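Local coordinates for protein beta-hexosaminidase (Neisseria gonorrhoeae, PDB 6JTJ) that probably cleaves terminal beta-1,4-linked N-acetylglucosamine from peptide-linked peptidoglycan fragments during cell wall recycling, as a family 3 glycoside hydrolase, at residues F118-I130 and A142-L154. Sequence-based numbering, arbitrary orientation.
Sequences FTRLPAMNVLGQI and AAGQVGRVLATEL
A helical hairpin in the glycoside hydrolase family 3 domain, with the extended lead-in to its first helix, makes this contact; at its polar end E153 grips the backbone and side chain of T119. OE1 of E153 accepts the T119 N-H at 2.8 Å, the N-H...O angle being 154°, while OE2 takes the T119 hydroxyl, OG1 lying 2.5 Å away. Each oxygen uses its syn lone pair, so the two bonds together fix the rotation of the carboxylate, and NE2 of Q375, on helix 369-382, gives it a third donor, also at OE2. E153 reaches the loop by running extended beyond CG. Beside it the F118 ring slides past in the opposite direction, its plane 60° from that of the carboxylate, and F118 CE2 lies 3.8 Å from L154 CD2. Back along the later helix, L121 crosses L150 at about a right angle, L121 CD1 to L150 CG 3.8 Å, and both side chains touch H106 of strand 101-108, packing the helix against the wall of the family's TIM-type barrel. Helices 124-134 and 136-155 run nearly antiparallel, 159° between the axes of their segments here, which come within 10.5 Å. V146 divides its methyls between two neighbours, CG2 to P122 CG and CG1 to M124 CE. The M124 side chain is about 6 Å from that of R180, which lies beside the N-acetylglucosamine and is predicted to bind substrate. Nearer the turn, L127 straddles A142 and A143: CD2 sits 3.8 Å from A142 CB, CD1 against A143 CB. I130 CD1 meets the same A142 methyl.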
# COMPACT_ATOMS: atom_id res chain seq x y z
N PHE C 118 -6.80 -20.15 -12.50
CA PHE C 118 -6.20 -19.15 -13.38
C PHE C 118 -4.71 -19.39 -13.43
O PHE C 118 -4.12 -19.89 -12.47
CB PHE C 118 -6.48 -17.72 -12.85
CG PHE C 118 -7.86 -17.22 -13.16
CD1 PHE C 118 -8.94 -17.60 -12.39
CD2 PHE C 118 -8.07 -16.36 -14.23
CE1 PHE C 118 -10.22 -17.16 -12.69
CE2 PHE C 118 -9.34 -15.89 -14.54
CZ PHE C 118 -10.42 -16.30 -13.77
N THR C 119 -4.07 -19.00 -14.52
CA THR C 119 -2.62 -18.92 -14.55
C THR C 119 -2.19 -17.84 -13.56
O THR C 119 -2.78 -16.76 -13.54
CB THR C 119 -2.12 -18.50 -15.92
OG1 THR C 119 -2.62 -19.42 -16.87
CG2 THR C 119 -0.60 -18.49 -15.99
N ARG C 120 -1.18 -18.14 -12.74
CA ARG C 120 -0.62 -17.15 -11.83
C ARG C 120 0.20 -16.16 -12.63
O ARG C 120 1.07 -16.53 -13.38
CB ARG C 120 0.24 -17.83 -10.76
CG ARG C 120 0.58 -16.92 -9.59
CD ARG C 120 -0.61 -16.71 -8.67
NE ARG C 120 -0.25 -15.92 -7.49
CZ ARG C 120 -0.19 -14.59 -7.43
NH1 ARG C 120 -0.47 -13.84 -8.49
NH2 ARG C 120 0.17 -14.01 -6.29
N LEU C 121 -0.10 -14.88 -12.47
CA LEU C 121 0.53 -13.83 -13.26
C LEU C 121 1.74 -13.25 -12.54
O LEU C 121 1.70 -13.08 -11.32
CB LEU C 121 -0.47 -12.72 -13.55
CG LEU C 121 -1.72 -13.13 -14.31
CD1 LEU C 121 -2.80 -12.07 -14.16
CD2 LEU C 121 -1.42 -13.38 -15.78
N PRO C 122 2.79 -12.91 -13.28
CA PRO C 122 3.95 -12.33 -12.66
C PRO C 122 3.69 -10.88 -12.36
O PRO C 122 2.84 -10.26 -13.01
CB PRO C 122 5.01 -12.42 -13.76
CG PRO C 122 4.21 -12.31 -15.03
CD PRO C 122 2.99 -13.12 -14.73
N ALA C 123 4.44 -10.33 -11.40
CA ALA C 123 4.42 -8.90 -11.17
C ALA C 123 4.99 -8.18 -12.41
O ALA C 123 5.86 -8.71 -13.09
CB ALA C 123 5.25 -8.57 -9.95
N MET C 124 4.49 -6.99 -12.71
CA MET C 124 4.96 -6.27 -13.89
C MET C 124 6.44 -5.93 -13.89
O MET C 124 7.05 -5.81 -14.95
CB MET C 124 4.14 -4.99 -14.11
CG MET C 124 2.68 -5.23 -14.44
SD MET C 124 2.44 -6.19 -15.95
CE MET C 124 2.30 -7.85 -15.32
N ASN C 125 7.07 -5.80 -12.72
CA ASN C 125 8.48 -5.51 -12.73
C ASN C 125 9.33 -6.66 -13.30
O ASN C 125 10.46 -6.44 -13.71
CB ASN C 125 9.01 -5.10 -11.35
CG ASN C 125 9.24 -6.27 -10.44
OD1 ASN C 125 8.45 -7.21 -10.39
ND2 ASN C 125 10.32 -6.20 -9.70
N VAL C 126 8.78 -7.87 -13.29
CA VAL C 126 9.44 -9.01 -13.89
C VAL C 126 9.66 -8.73 -15.37
O VAL C 126 10.70 -9.08 -15.90
CB VAL C 126 8.62 -10.30 -13.69
CG1 VAL C 126 9.20 -11.44 -14.51
CG2 VAL C 126 8.60 -10.69 -12.21
N LEU C 127 8.72 -8.05 -16.02
CA LEU C 127 8.86 -7.69 -17.42
C LEU C 127 9.93 -6.65 -17.63
O LEU C 127 10.68 -6.71 -18.59
CB LEU C 127 7.53 -7.23 -18.01
CG LEU C 127 6.46 -8.32 -17.97
CD1 LEU C 127 5.08 -7.74 -18.22
CD2 LEU C 127 6.77 -9.43 -18.96
N GLY C 128 10.06 -5.72 -16.70
CA GLY C 128 11.14 -4.74 -16.74
C GLY C 128 12.51 -5.35 -16.47
O GLY C 128 13.53 -4.84 -16.94
N GLN C 129 12.55 -6.43 -15.71
CA GLN C 129 13.81 -7.14 -15.48
C GLN C 129 14.24 -7.88 -16.75
O GLN C 129 15.44 -7.95 -17.04
CB GLN C 129 13.68 -8.11 -14.31
CG GLN C 129 13.58 -7.39 -12.99
CD GLN C 129 13.23 -8.31 -11.83
OE1 GLN C 129 12.55 -9.32 -11.98
NE2 GLN C 129 13.72 -7.96 -10.66
N ILE C 130 13.29 -8.47 -17.47
CA ILE C 130 13.57 -9.08 -18.77
C ILE C 130 14.09 -8.01 -19.73
O ILE C 130 15.02 -8.24 -20.48
CB ILE C 130 12.32 -9.75 -19.37
CG1 ILE C 130 11.94 -10.96 -18.54
CG2 ILE C 130 12.59 -10.18 -20.80
CD1 ILE C 130 10.60 -11.58 -18.89
N ALA C 142 7.29 -10.95 -24.16
CA ALA C 142 6.81 -11.53 -22.92
C ALA C 142 5.58 -10.75 -22.41
O ALA C 142 4.59 -11.36 -22.01
CB ALA C 142 7.91 -11.50 -21.88
N ALA C 143 5.64 -9.43 -22.47
CA ALA C 143 4.51 -8.57 -22.06
C ALA C 143 3.25 -8.90 -22.86
O ALA C 143 2.16 -9.01 -22.28
CB ALA C 143 4.87 -7.10 -22.20
N GLY C 144 3.39 -9.11 -24.16
CA GLY C 144 2.25 -9.46 -25.02
C GLY C 144 1.59 -10.76 -24.62
O GLY C 144 0.35 -10.88 -24.57
N GLN C 145 2.40 -11.74 -24.27
CA GLN C 145 1.89 -13.03 -23.79
C GLN C 145 1.21 -12.93 -22.44
O GLN C 145 0.15 -13.52 -22.22
CB GLN C 145 3.02 -14.07 -23.70
CG GLN C 145 3.63 -14.47 -25.06
CD GLN C 145 2.59 -14.97 -26.08
OE1 GLN C 145 1.86 -15.95 -25.86
NE2 GLN C 145 2.44 -14.22 -27.18
N VAL C 146 1.79 -12.15 -21.54
CA VAL C 146 1.14 -11.92 -20.23
C VAL C 146 -0.23 -11.28 -20.44
O VAL C 146 -1.22 -11.74 -19.90
CB VAL C 146 2.01 -11.06 -19.30
CG1 VAL C 146 1.23 -10.65 -18.06
CG2 VAL C 146 3.26 -11.84 -18.88
N GLY C 147 -0.28 -10.24 -21.26
CA GLY C 147 -1.56 -9.56 -21.55
C GLY C 147 -2.61 -10.48 -22.14
O GLY C 147 -3.77 -10.48 -21.73
N ARG C 148 -2.17 -11.29 -23.09
CA ARG C 148 -3.07 -12.25 -23.73
C ARG C 148 -3.65 -13.26 -22.75
O ARG C 148 -4.85 -13.53 -22.75
CB ARG C 148 -2.32 -12.97 -24.85
CG ARG C 148 -3.23 -13.85 -25.71
CD ARG C 148 -2.48 -14.70 -26.72
NE ARG C 148 -3.43 -15.64 -27.36
CZ ARG C 148 -3.09 -16.74 -28.03
NH1 ARG C 148 -1.81 -17.07 -28.18
NH2 ARG C 148 -4.05 -17.52 -28.56
N VAL C 149 -2.79 -13.85 -21.93
CA VAL C 149 -3.25 -14.84 -20.97
C VAL C 149 -4.16 -14.20 -19.95
O VAL C 149 -5.23 -14.71 -19.64
CB VAL C 149 -2.05 -15.51 -20.28
CG1 VAL C 149 -2.50 -16.37 -19.10
CG2 VAL C 149 -1.28 -16.35 -21.29
N LEU C 150 -3.71 -13.08 -19.41
CA LEU C 150 -4.46 -12.36 -18.39
C LEU C 150 -5.89 -12.11 -18.87
O LEU C 150 -6.86 -12.46 -18.20
CB LEU C 150 -3.73 -11.03 -18.11
CG LEU C 150 -4.21 -10.07 -17.03
CD1 LEU C 150 -3.06 -9.10 -16.77
CD2 LEU C 150 -5.46 -9.31 -17.43
N ALA C 151 -6.00 -11.49 -20.03
CA ALA C 151 -7.29 -11.06 -20.56
C ALA C 151 -8.15 -12.26 -20.98
O ALA C 151 -9.33 -12.31 -20.64
CB ALA C 151 -7.09 -10.11 -21.74
N THR C 152 -7.56 -13.21 -21.69
CA THR C 152 -8.34 -14.33 -22.23
C THR C 152 -9.00 -15.14 -21.12
O THR C 152 -10.18 -15.47 -21.21
CB THR C 152 -7.48 -15.25 -23.11
OG1 THR C 152 -6.87 -14.50 -24.17
CG2 THR C 152 -8.36 -16.34 -23.74
N GLU C 153 -8.27 -15.44 -20.06
CA GLU C 153 -8.83 -16.25 -18.99
C GLU C 153 -9.97 -15.52 -18.32
O GLU C 153 -10.95 -16.15 -17.88
CB GLU C 153 -7.74 -16.63 -17.98
CG GLU C 153 -6.70 -17.57 -18.57
CD GLU C 153 -5.64 -18.04 -17.58
OE1 GLU C 153 -5.63 -17.60 -16.42
OE2 GLU C 153 -4.79 -18.84 -17.97
N LEU C 154 -9.86 -14.19 -18.21
CA LEU C 154 -10.94 -13.42 -17.60
C LEU C 154 -12.12 -13.31 -18.55
O LEU C 154 -13.27 -13.39 -18.12
CB LEU C 154 -10.46 -12.02 -17.20
CG LEU C 154 -9.54 -11.91 -16.00
CD1 LEU C 154 -8.97 -10.50 -15.95
CD2 LEU C 154 -10.28 -12.24 -14.72